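Local coordinates for protein carbohydrate binding module (Uncultured bacterium, PDB 2W3J) that probably binds uronic acid-containing sugars as a calcium-bearing family 35 carbohydrate-binding module, at residues Met1-Val9 / Tyr25-Thr33; Ile57-Arg68 / Asp82-Gln93. All coordinates share one frame; numbering follows the deposited sequence.

Interaction 1 of 2, residues Met1-Val9 / Tyr25-Thr33; sequences MWLFEESAV and YTGTGFIDT. With CA (calcium ion), chain C; CA (calcium ion), chain B.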
loop_
_atom_site.group_PDB
_atom_site.type_symbol
_atom_site.label_atom_id
_atom_site.label_comp_id
_atom_site.label_asym_id
_atom_site.label_seq_id
_atom_site.Cartn_x
_atom_site.Cartn_y
_atom_site.Cartn_z
ATOM N N MET A 1 14.101 -7.674 3.969
ATOM C CA MET A 1 12.774 -7.214 3.450
ATOM C C MET A 1 11.749 -7.214 4.579
ATOM O O MET A 1 11.951 -7.839 5.634
ATOM C CB MET A 1 12.300 -8.137 2.327
ATOM C CG MET A 1 11.686 -9.446 2.821
ATOM S SD MET A 1 9.878 -9.444 2.801
ATOM C CE MET A 1 9.601 -9.649 1.033
ATOM N N TRP A 2 10.628 -6.508 4.378
ATOM C CA TRP A 2 9.575 -6.608 5.373
ATOM C C TRP A 2 8.242 -6.589 4.631
ATOM O O TRP A 2 8.052 -5.796 3.702
ATOM C CB TRP A 2 9.615 -5.474 6.412
ATOM C CG TRP A 2 8.805 -5.809 7.597
ATOM C CD1 TRP A 2 7.525 -5.409 7.866
ATOM C CD2 TRP A 2 9.183 -6.687 8.665
ATOM N NE1 TRP A 2 7.091 -5.972 9.042
ATOM C CE2 TRP A 2 8.093 -6.758 9.554
ATOM C CE3 TRP A 2 10.356 -7.409 8.955
ATOM C CZ2 TRP A 2 8.125 -7.509 10.737
ATOM C CZ3 TRP A 2 10.394 -8.149 10.120
ATOM C CH2 TRP A 2 9.274 -8.216 10.991
ATOM N N LEU A 3 7.340 -7.458 5.059
ATOM C CA LEU A 3 5.993 -7.496 4.509
ATOM C C LEU A 3 5.051 -6.866 5.498
ATOM O O LEU A 3 4.904 -7.355 6.636
ATOM C CB LEU A 3 5.602 -8.950 4.236
ATOM C CG LEU A 3 4.169 -9.195 3.740
ATOM C CD1 LEU A 3 3.974 -8.509 2.393
ATOM C CD2 LEU A 3 3.870 -10.735 3.619
ATOM N N PHE A 4 4.393 -5.774 5.080
ATOM C CA PHE A 4 3.541 -4.973 5.969
ATOM C C PHE A 4 2.054 -5.324 5.760
ATOM O O PHE A 4 1.545 -5.144 4.670
ATOM C CB PHE A 4 3.698 -3.472 5.640
ATOM C CG PHE A 4 5.071 -2.919 5.993
ATOM C CD1 PHE A 4 5.242 -2.200 7.155
ATOM C CD2 PHE A 4 6.157 -3.129 5.146
ATOM C CE1 PHE A 4 6.511 -1.672 7.498
ATOM C CE2 PHE A 4 7.432 -2.627 5.488
ATOM C CZ PHE A 4 7.580 -1.906 6.668
ATOM N N GLU A 5 1.418 -5.816 6.810
ATOM C CA GLU A 5 0.003 -6.197 6.810
ATOM C C GLU A 5 -0.791 -5.181 7.616
ATOM O O GLU A 5 -0.291 -4.558 8.581
ATOM C CB GLU A 5 -0.144 -7.580 7.466
ATOM C CG GLU A 5 0.598 -8.656 6.718
ATOM C CD GLU A 5 -0.109 -9.112 5.453
ATOM O OE1 GLU A 5 -1.257 -8.660 5.194
ATOM O OE2 GLU A 5 0.470 -9.945 4.703
ATOM N N GLU A 6 -2.071 -5.052 7.281
ATOM C CA GLU A 6 -2.947 -4.256 8.122
ATOM C C GLU A 6 -3.003 -4.807 9.551
ATOM O O GLU A 6 -2.856 -6.021 9.779
ATOM C CB GLU A 6 -4.335 -4.197 7.481
ATOM C CG GLU A 6 -5.123 -5.503 7.482
ATOM C CD GLU A 6 -4.467 -6.655 6.702
ATOM O OE1 GLU A 6 -3.805 -6.409 5.663
ATOM O OE2 GLU A 6 -4.641 -7.834 7.123
ATOM N N SER A 7 -3.166 -3.889 10.498
ATOM C CA SER A 7 -3.260 -4.214 11.923
ATOM C C SER A 7 -1.980 -4.863 12.492
ATOM O O SER A 7 -2.016 -5.503 13.550
ATOM C CB SER A 7 -4.486 -5.094 12.200
ATOM O OG SER A 7 -5.648 -4.552 11.586
ATOM N N ALA A 8 -0.870 -4.748 11.775
ATOM C CA ALA A 8 0.387 -5.265 12.308
ATOM C C ALA A 8 1.262 -4.029 12.512
ATOM O O ALA A 8 0.974 -2.972 11.950
ATOM C CB ALA A 8 1.049 -6.238 11.321
ATOM N N VAL A 9 2.329 -4.138 13.310
ATOM C CA VAL A 9 3.205 -2.984 13.512
ATOM C C VAL A 9 3.716 -2.494 12.155
ATOM O O VAL A 9 3.992 -3.284 11.254
ATOM C CB VAL A 9 4.381 -3.321 14.519
ATOM C CG1 VAL A 9 5.321 -4.346 13.919
ATOM C CG2 VAL A 9 5.144 -2.091 14.861
ATOM N N TYR A 25 -6.340 -13.122 0.450
ATOM C CA TYR A 25 -5.479 -12.146 1.122
ATOM C C TYR A 25 -4.427 -12.852 2.006
ATOM O O TYR A 25 -4.500 -14.071 2.272
ATOM C CB TYR A 25 -6.316 -11.183 1.989
ATOM C CG TYR A 25 -7.215 -11.958 2.930
ATOM C CD1 TYR A 25 -6.730 -12.465 4.155
ATOM C CD2 TYR A 25 -8.529 -12.201 2.584
ATOM C CE1 TYR A 25 -7.560 -13.191 4.985
ATOM C CE2 TYR A 25 -9.362 -12.942 3.413
ATOM C CZ TYR A 25 -8.869 -13.434 4.592
ATOM O OH TYR A 25 -9.737 -14.156 5.389
ATOM N N THR A 26 -3.451 -12.088 2.462
ATOM C CA THR A 26 -2.517 -12.559 3.469
ATOM C C THR A 26 -2.776 -11.795 4.771
ATOM O O THR A 26 -3.511 -10.807 4.792
ATOM C CB THR A 26 -1.067 -12.371 3.028
ATOM O OG1 THR A 26 -0.833 -10.988 2.754
ATOM C CG2 THR A 26 -0.767 -13.193 1.772
ATOM N N GLY A 27 -2.226 -12.263 5.887
ATOM C CA GLY A 27 -2.578 -11.655 7.158
ATOM C C GLY A 27 -4.053 -11.857 7.448
ATOM O O GLY A 27 -4.630 -12.894 7.066
ATOM N N THR A 28 -4.668 -10.886 8.114
ATOM C CA THR A 28 -6.063 -10.990 8.570
ATOM C C THR A 28 -7.083 -10.571 7.505
ATOM O O THR A 28 -8.297 -10.803 7.651
ATOM C CB THR A 28 -6.331 -10.064 9.838
ATOM O OG1 THR A 28 -6.286 -8.662 9.465
ATOM C CG2 THR A 28 -5.352 -10.312 10.910
ATOM N N GLY A 29 -6.620 -9.899 6.451
ATOM C CA GLY A 29 -7.602 -9.287 5.554
ATOM C C GLY A 29 -6.937 -8.260 4.684
ATOM O O GLY A 29 -5.780 -8.420 4.330
ATOM N N PHE A 30 -7.661 -7.206 4.357
ATOM C CA PHE A 30 -7.111 -6.189 3.464
ATOM C C PHE A 30 -7.852 -4.909 3.757
ATOM O O PHE A 30 -8.862 -4.919 4.486
ATOM C CB PHE A 30 -7.354 -6.579 1.993
ATOM C CG PHE A 30 -8.774 -6.994 1.690
ATOM C CD1 PHE A 30 -9.747 -6.045 1.360
ATOM C CD2 PHE A 30 -9.137 -8.341 1.725
ATOM C CE1 PHE A 30 -11.076 -6.411 1.078
ATOM C CE2 PHE A 30 -10.472 -8.709 1.403
ATOM C CZ PHE A 30 -11.423 -7.741 1.089
ATOM N N ILE A 31 -7.345 -3.802 3.207
ATOM C CA ILE A 31 -8.011 -2.509 3.353
ATOM C C ILE A 31 -9.042 -2.290 2.236
ATOM O O ILE A 31 -8.740 -2.441 1.074
ATOM C CB ILE A 31 -6.997 -1.358 3.315
ATOM C CG1 ILE A 31 -5.966 -1.512 4.452
ATOM C CG2 ILE A 31 -7.713 -0.002 3.385
ATOM C CD1 ILE A 31 -6.550 -1.746 5.840
ATOM N N ASP A 32 -10.258 -1.939 2.620
ATOM C CA ASP A 32 -11.300 -1.610 1.638
ATOM C C ASP A 32 -11.679 -0.162 1.905
ATOM O O ASP A 32 -12.376 0.146 2.875
ATOM C CB ASP A 32 -12.492 -2.565 1.847
ATOM C CG ASP A 32 -13.572 -2.422 0.809
ATOM O OD1 ASP A 32 -13.685 -1.358 0.184
ATOM O OD2 ASP A 32 -14.353 -3.393 0.644
ATOM N N THR A 33 -11.144 0.760 1.104
ATOM C CA THR A 33 -11.390 2.166 1.407
ATOM C C THR A 33 -12.788 2.567 0.970
ATOM O O THR A 33 -13.403 1.891 0.132
ATOM C CB THR A 33 -10.434 3.089 0.603
ATOM O OG1 THR A 33 -10.532 2.754 -0.779
ATOM C CG2 THR A 33 -8.986 2.879 1.019
HETATM CA CA CA C . -3.403 -8.480 4.170
HETATM CA CA CA B . -13.167 0.127 -1.562
HETATM O O HOH W 1 -2.850 -8.958 9.393
HETATM O O HOH W 2 -7.303 -6.632 11.332
HETATM O O HOH W 3 -10.815 -0.447 -1.615
HETATM O O HOH W 4 -12.419 2.008 -2.878
HETATM O O HOH W 5 -15.444 0.420 -2.102
HETATM O O HOH W 6 -13.236 -1.987 -2.968
#
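The flat carboxylates of Glu5 and Glu6 meet the 25-33 loop at a shared calcium ion, each splitting its oxygens between metal and hydroxyl. Within 25-33, the Tyr25 ring has Gly29 CA 3.6 Å above one face and Gly27 O in plane at an edge. Glu5 OE1 lies 2.4 Å from the calcium, while Thr26 OG1 donates to the syn lone pair of Glu5 OE2 at 2.6 Å. Glu6 OE1 binds the same ion at 2.6 Å, and Glu6 OE2 accepts from Thr28 OG1 at 3.0 Å on its anti side. A type II' turn, Thr26-Gly29, aims Thr26 O and Gly29 O at the ion, and Asp122 completes this site in the beta-sandwich module. With CG between the backbone N and carbonyl carbon (chi1 69°) and a bend at chi2, Glu6 curls toward the metal; its CB packs on Ile31 CD1 at 3.7 Å. Replacing Thr26 with an alanine would probably leave Glu5 OE2 without its hydroxyl donor and its carboxylate less firmly fixed in rotation. Gly27 has positive phi, and a CB there would strike Glu5 OE1. Farther along, Asp32 OD1 and Thr33 O hold a second calcium together with four waters.

Interaction 2 of 2, residues Ile57-Arg68 / Asp82-Gln93; sequences IRFGNGGTSARR and DFPTNSNWTQWQ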
loop_
_atom_site.group_PDB
_atom_site.type_symbol
_atom_site.label_atom_id
_atom_site.label_comp_id
_atom_site.label_asym_id
_atom_site.label_seq_id
_atom_site.Cartn_x
_atom_site.Cartn_y
_atom_site.Cartn_z
ATOM N N ILE A 57 3.160 -3.773 -4.016
ATOM C CA ILE A 57 1.832 -3.668 -3.401
ATOM C C ILE A 57 0.961 -4.748 -3.963
ATOM O O ILE A 57 0.873 -4.907 -5.182
ATOM C CB ILE A 57 1.206 -2.281 -3.709
ATOM C CG1 ILE A 57 2.115 -1.189 -3.128
ATOM C CG2 ILE A 57 -0.219 -2.179 -3.070
ATOM C CD1 ILE A 57 1.751 0.278 -3.593
ATOM N N ARG A 58 0.353 -5.554 -3.082
ATOM C CA ARG A 58 -0.531 -6.623 -3.554
ATOM C C ARG A 58 -1.972 -6.145 -3.344
ATOM O O ARG A 58 -2.313 -5.613 -2.293
ATOM C CB ARG A 58 -0.283 -7.914 -2.771
ATOM C CG ARG A 58 -1.023 -9.126 -3.304
ATOM C CD ARG A 58 -0.523 -10.414 -2.590
ATOM N NE ARG A 58 -1.103 -11.623 -3.180
ATOM C CZ ARG A 58 -2.123 -12.314 -2.664
ATOM N NH1 ARG A 58 -2.737 -11.911 -1.550
ATOM N NH2 ARG A 58 -2.552 -13.401 -3.301
ATOM N N PHE A 59 -2.807 -6.305 -4.360
ATOM C CA PHE A 59 -4.108 -5.646 -4.339
ATOM C C PHE A 59 -5.147 -6.429 -5.104
ATOM O O PHE A 59 -4.814 -7.288 -5.963
ATOM C CB PHE A 59 -3.998 -4.210 -4.939
ATOM C CG PHE A 59 -3.695 -4.177 -6.431
ATOM C CD1 PHE A 59 -4.735 -4.058 -7.379
ATOM C CD2 PHE A 59 -2.383 -4.238 -6.879
ATOM C CE1 PHE A 59 -4.453 -4.003 -8.751
ATOM C CE2 PHE A 59 -2.083 -4.193 -8.260
ATOM C CZ PHE A 59 -3.115 -4.063 -9.196
ATOM N N GLY A 60 -6.402 -6.123 -4.790
ATOM C CA GLY A 60 -7.527 -6.694 -5.516
ATOM C C GLY A 60 -8.288 -5.576 -6.189
ATOM O O GLY A 60 -8.578 -4.521 -5.600
ATOM N N ASN A 61 -8.575 -5.797 -7.455
ATOM C CA ASN A 61 -9.449 -4.876 -8.186
ATOM C C ASN A 61 -10.131 -5.630 -9.326
ATOM O O ASN A 61 -9.536 -5.917 -10.368
ATOM C CB ASN A 61 -8.687 -3.634 -8.718
ATOM C CG ASN A 61 -9.631 -2.686 -9.467
ATOM O OD1 ASN A 61 -10.841 -2.851 -9.370
ATOM N ND2 ASN A 61 -9.077 -1.680 -10.198
ATOM N N GLY A 62 -11.392 -5.969 -9.097
ATOM C CA GLY A 62 -12.220 -6.603 -10.144
ATOM C C GLY A 62 -13.358 -5.673 -10.518
ATOM O O GLY A 62 -14.338 -6.102 -11.119
ATOM N N GLY A 63 -13.205 -4.393 -10.200
ATOM C CA GLY A 63 -14.227 -3.372 -10.447
ATOM C C GLY A 63 -14.289 -2.888 -11.882
ATOM O O GLY A 63 -13.648 -3.438 -12.794
ATOM N N THR A 64 -15.083 -1.846 -12.104
ATOM C CA THR A 64 -15.358 -1.466 -13.483
ATOM C C THR A 64 -14.224 -0.632 -14.090
ATOM O O THR A 64 -14.177 -0.441 -15.309
ATOM C CB THR A 64 -16.748 -0.764 -13.613
ATOM O OG1 THR A 64 -16.864 0.229 -12.603
ATOM C CG2 THR A 64 -17.879 -1.762 -13.346
ATOM N N SER A 65 -13.285 -0.144 -13.271
ATOM C CA SER A 65 -12.182 0.603 -13.837
ATOM C C SER A 65 -10.906 0.504 -12.992
ATOM O O SER A 65 -10.931 -0.040 -11.881
ATOM C CB SER A 65 -12.587 2.055 -14.004
ATOM O OG SER A 65 -12.667 2.670 -12.724
ATOM N N ALA A 66 -9.806 1.033 -13.530
ATOM C CA ALA A 66 -8.557 1.150 -12.770
ATOM C C ALA A 66 -8.812 2.079 -11.595
ATOM O O ALA A 66 -9.760 2.868 -11.622
ATOM C CB ALA A 66 -7.427 1.659 -13.671
ATOM N N ARG A 67 -8.027 1.951 -10.521
ATOM C CA ARG A 67 -8.178 2.821 -9.365
ATOM C C ARG A 67 -6.861 3.517 -9.111
ATOM O O ARG A 67 -6.115 3.186 -8.197
ATOM C CB ARG A 67 -8.599 2.016 -8.145
ATOM C CG ARG A 67 -10.020 1.483 -8.317
ATOM C CD ARG A 67 -10.566 0.874 -7.045
ATOM N NE ARG A 67 -11.834 0.189 -7.341
ATOM C CZ ARG A 67 -12.512 -0.511 -6.441
ATOM N NH1 ARG A 67 -12.068 -0.561 -5.189
ATOM N NH2 ARG A 67 -13.650 -1.134 -6.785
ATOM N N ARG A 68 -6.568 4.497 -9.952
ATOM C CA ARG A 68 -5.274 5.170 -9.873
ATOM C C ARG A 68 -5.025 5.756 -8.489
ATOM O O ARG A 68 -5.927 6.282 -7.846
ATOM C CB ARG A 68 -5.169 6.222 -10.992
ATOM C CG ARG A 68 -5.197 5.579 -12.375
ATOM C CD ARG A 68 -4.937 6.579 -13.529
ATOM N NE ARG A 68 -3.596 7.170 -13.498
ATOM C CZ ARG A 68 -2.519 6.599 -14.028
ATOM N NH1 ARG A 68 -2.608 5.401 -14.596
ATOM N NH2 ARG A 68 -1.350 7.215 -13.972
ATOM N N ASP A 82 -1.451 2.688 -11.638
ATOM C CA ASP A 82 -2.758 2.521 -12.285
ATOM C C ASP A 82 -3.737 1.650 -11.458
ATOM O O ASP A 82 -4.922 1.965 -11.373
ATOM C CB ASP A 82 -2.548 1.860 -13.642
ATOM C CG ASP A 82 -3.756 1.992 -14.557
ATOM O OD1 ASP A 82 -4.289 3.128 -14.692
ATOM O OD2 ASP A 82 -4.175 0.942 -15.141
ATOM N N PHE A 83 -3.238 0.532 -10.901
ATOM C CA PHE A 83 -4.135 -0.448 -10.236
ATOM C C PHE A 83 -5.302 -0.881 -11.120
ATOM O O PHE A 83 -6.465 -0.616 -10.827
ATOM C CB PHE A 83 -4.664 0.112 -8.916
ATOM C CG PHE A 83 -3.597 0.331 -7.883
ATOM C CD1 PHE A 83 -3.159 -0.729 -7.067
ATOM C CD2 PHE A 83 -3.039 1.579 -7.706
ATOM C CE1 PHE A 83 -2.162 -0.514 -6.076
ATOM C CE2 PHE A 83 -2.032 1.787 -6.751
ATOM C CZ PHE A 83 -1.599 0.737 -5.940
ATOM N N PRO A 84 -4.983 -1.531 -12.226
ATOM C CA PRO A 84 -5.974 -1.897 -13.211
ATOM C C PRO A 84 -6.945 -2.916 -12.655
ATOM O O PRO A 84 -6.611 -3.666 -11.713
ATOM C CB PRO A 84 -5.141 -2.547 -14.304
ATOM C CG PRO A 84 -3.933 -3.080 -13.608
ATOM C CD PRO A 84 -3.632 -1.978 -12.603
ATOM N N THR A 85 -8.138 -2.957 -13.240
ATOM C CA THR A 85 -9.046 -4.052 -12.938
ATOM C C THR A 85 -8.760 -5.299 -13.791
ATOM O O THR A 85 -8.381 -5.198 -14.967
ATOM C CB THR A 85 -10.497 -3.632 -13.122
ATOM O OG1 THR A 85 -11.332 -4.775 -12.950
ATOM C CG2 THR A 85 -10.739 -3.090 -14.551
ATOM N N ASN A 86 -8.950 -6.488 -13.222
ATOM C CA ASN A 86 -8.973 -7.703 -14.020
ATOM C C ASN A 86 -10.351 -8.404 -13.976
ATOM O O ASN A 86 -10.465 -9.545 -14.410
ATOM C CB ASN A 86 -7.870 -8.677 -13.554
ATOM C CG ASN A 86 -8.066 -9.103 -12.111
ATOM O OD1 ASN A 86 -9.037 -8.685 -11.482
ATOM N ND2 ASN A 86 -7.148 -9.939 -11.582
ATOM N N SER A 87 -11.368 -7.736 -13.436
ATOM C CA SER A 87 -12.739 -8.277 -13.378
ATOM C C SER A 87 -12.763 -9.600 -12.659
ATOM O O SER A 87 -13.641 -10.417 -12.893
ATOM C CB SER A 87 -13.319 -8.484 -14.799
ATOM O OG SER A 87 -13.375 -7.235 -15.492
ATOM N N ASN A 88 -11.794 -9.825 -11.779
ATOM C CA ASN A 88 -11.674 -11.099 -11.109
ATOM C C ASN A 88 -11.120 -10.901 -9.691
ATOM O O ASN A 88 -9.893 -10.826 -9.476
ATOM C CB ASN A 88 -10.740 -12.044 -11.890
ATOM C CG ASN A 88 -10.763 -13.465 -11.343
ATOM O OD1 ASN A 88 -11.101 -13.702 -10.173
ATOM N ND2 ASN A 88 -10.353 -14.410 -12.160
ATOM N N TRP A 89 -12.036 -10.844 -8.734
ATOM C CA TRP A 89 -11.659 -10.561 -7.334
ATOM C C TRP A 89 -10.957 -11.748 -6.705
ATOM O O TRP A 89 -10.447 -11.634 -5.591
ATOM C CB TRP A 89 -12.909 -10.249 -6.514
ATOM C CG TRP A 89 -13.561 -8.965 -6.879
ATOM C CD1 TRP A 89 -14.696 -8.797 -7.606
ATOM C CD2 TRP A 89 -13.095 -7.641 -6.533
ATOM N NE1 TRP A 89 -14.977 -7.449 -7.733
ATOM C CE2 TRP A 89 -14.014 -6.723 -7.076
ATOM C CE3 TRP A 89 -12.000 -7.149 -5.796
ATOM C CZ2 TRP A 89 -13.879 -5.337 -6.905
ATOM C CZ3 TRP A 89 -11.867 -5.757 -5.641
ATOM C CH2 TRP A 89 -12.816 -4.884 -6.174
ATOM N N THR A 90 -10.959 -12.902 -7.381
ATOM C CA THR A 90 -10.224 -14.068 -6.855
ATOM C C THR A 90 -8.742 -14.061 -7.245
ATOM O O THR A 90 -7.930 -14.811 -6.680
ATOM C CB THR A 90 -10.818 -15.420 -7.276
ATOM O OG1 THR A 90 -10.364 -15.773 -8.604
ATOM C CG2 THR A 90 -12.351 -15.379 -7.224
ATOM N N GLN A 91 -8.406 -13.218 -8.205
ATOM C CA GLN A 91 -7.037 -13.132 -8.684
ATOM C C GLN A 91 -6.421 -11.825 -8.205
ATOM O O GLN A 91 -6.689 -10.734 -8.741
ATOM C CB GLN A 91 -6.995 -13.236 -10.210
ATOM C CG GLN A 91 -5.615 -13.009 -10.809
ATOM C CD GLN A 91 -4.640 -14.123 -10.455
ATOM O OE1 GLN A 91 -4.785 -15.252 -10.918
ATOM N NE2 GLN A 91 -3.650 -13.811 -9.620
ATOM N N TRP A 92 -5.636 -11.925 -7.151
ATOM C CA TRP A 92 -4.977 -10.761 -6.599
ATOM C C TRP A 92 -3.864 -10.352 -7.569
ATOM O O TRP A 92 -3.374 -11.186 -8.353
ATOM C CB TRP A 92 -4.420 -11.111 -5.210
ATOM C CG TRP A 92 -5.526 -11.324 -4.214
ATOM C CD1 TRP A 92 -6.307 -12.440 -4.054
ATOM C CD2 TRP A 92 -6.009 -10.353 -3.289
ATOM N NE1 TRP A 92 -7.239 -12.230 -3.044
ATOM C CE2 TRP A 92 -7.075 -10.956 -2.562
ATOM C CE3 TRP A 92 -5.627 -9.041 -2.975
ATOM C CZ2 TRP A 92 -7.769 -10.276 -1.558
ATOM C CZ3 TRP A 92 -6.337 -8.363 -1.986
ATOM C CH2 TRP A 92 -7.371 -8.994 -1.276
ATOM N N GLN A 93 -3.474 -9.076 -7.520
ATOM C CA GLN A 93 -2.510 -8.525 -8.487
ATOM C C GLN A 93 -1.375 -7.908 -7.706
ATOM O O GLN A 93 -1.499 -7.661 -6.506
ATOM C CB GLN A 93 -3.182 -7.443 -9.333
ATOM C CG GLN A 93 -4.420 -7.957 -10.119
ATOM C CD GLN A 93 -5.071 -6.845 -10.921
ATOM O OE1 GLN A 93 -6.238 -6.482 -10.705
ATOM N NE2 GLN A 93 -4.317 -6.303 -11.879
HETATM O O HOH W 7 -8.031 -8.244 -8.914
HETATM O O HOH W 8 -14.816 -4.943 -15.058
#
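Phe59 is gripped on both ring faces by the 82-93 segment: Phe83 CD1 sits over the centre of one, and Gln93 CB lies 3.4 Å above the other. The aromatic pair is edge-to-face, with planes at 77°, and Phe83 presents its edge. Asn61 CG stands opposite its backbone N (chi1 -179°), sending ND2 to Phe83 O at 2.9 Å and to Ser65 O at 3.0 Å; both acceptors lie in its amide plane, which fixes the amide's rotation. Arg67 N reaches Phe83 O from the other face of that carbonyl. Asn61 OD1 closes an Asx turn onto Gly63 N, and Gly62 CA sits 3.7 Å from the centroid of the Trp89 five-membered ring; a CB on Gly62 would clash with Trp89 CD1 and Asn88 N. The Arg58 guanidinium lies flat on Trp92, at 15°, while its NH1 bridges to Asp122. The outer side is looser. There Arg68 NH1, in one of its two conformers, makes a salt bridge to Asp82 OD1 at 2.8 Å, and a water links Ser87 OG to Gly63 O. Paired with Gln93 through Phe59, strand 51-60 runs between strands 93-101 and 120-126, with Phe83 packing on Val95 and Trp89 stacking on His22.

Overall arrangement
From the N terminus, strand 2-5 leads into interaction 1, which closes the loop over residues 10-24, including strands 11-14 and 17-19. Interaction 2 opens later and closes the excursion through strands 69-73 and 76-81; the two are in series, neither nested nor crossed, with centres about 17 Å apart. Both reach the same four-stranded sheet, where strand 2-5 is one outer strand and 93-101 the other. They touch where Phe30 CD2 lies 3.5 Å from Trp92 CH2. Asp122, on strand 120-126, is a partner common to both. The nearest atom of the Arg67 side chain is also about 4 Å from the calcium ion held by Asp32 and Thr33.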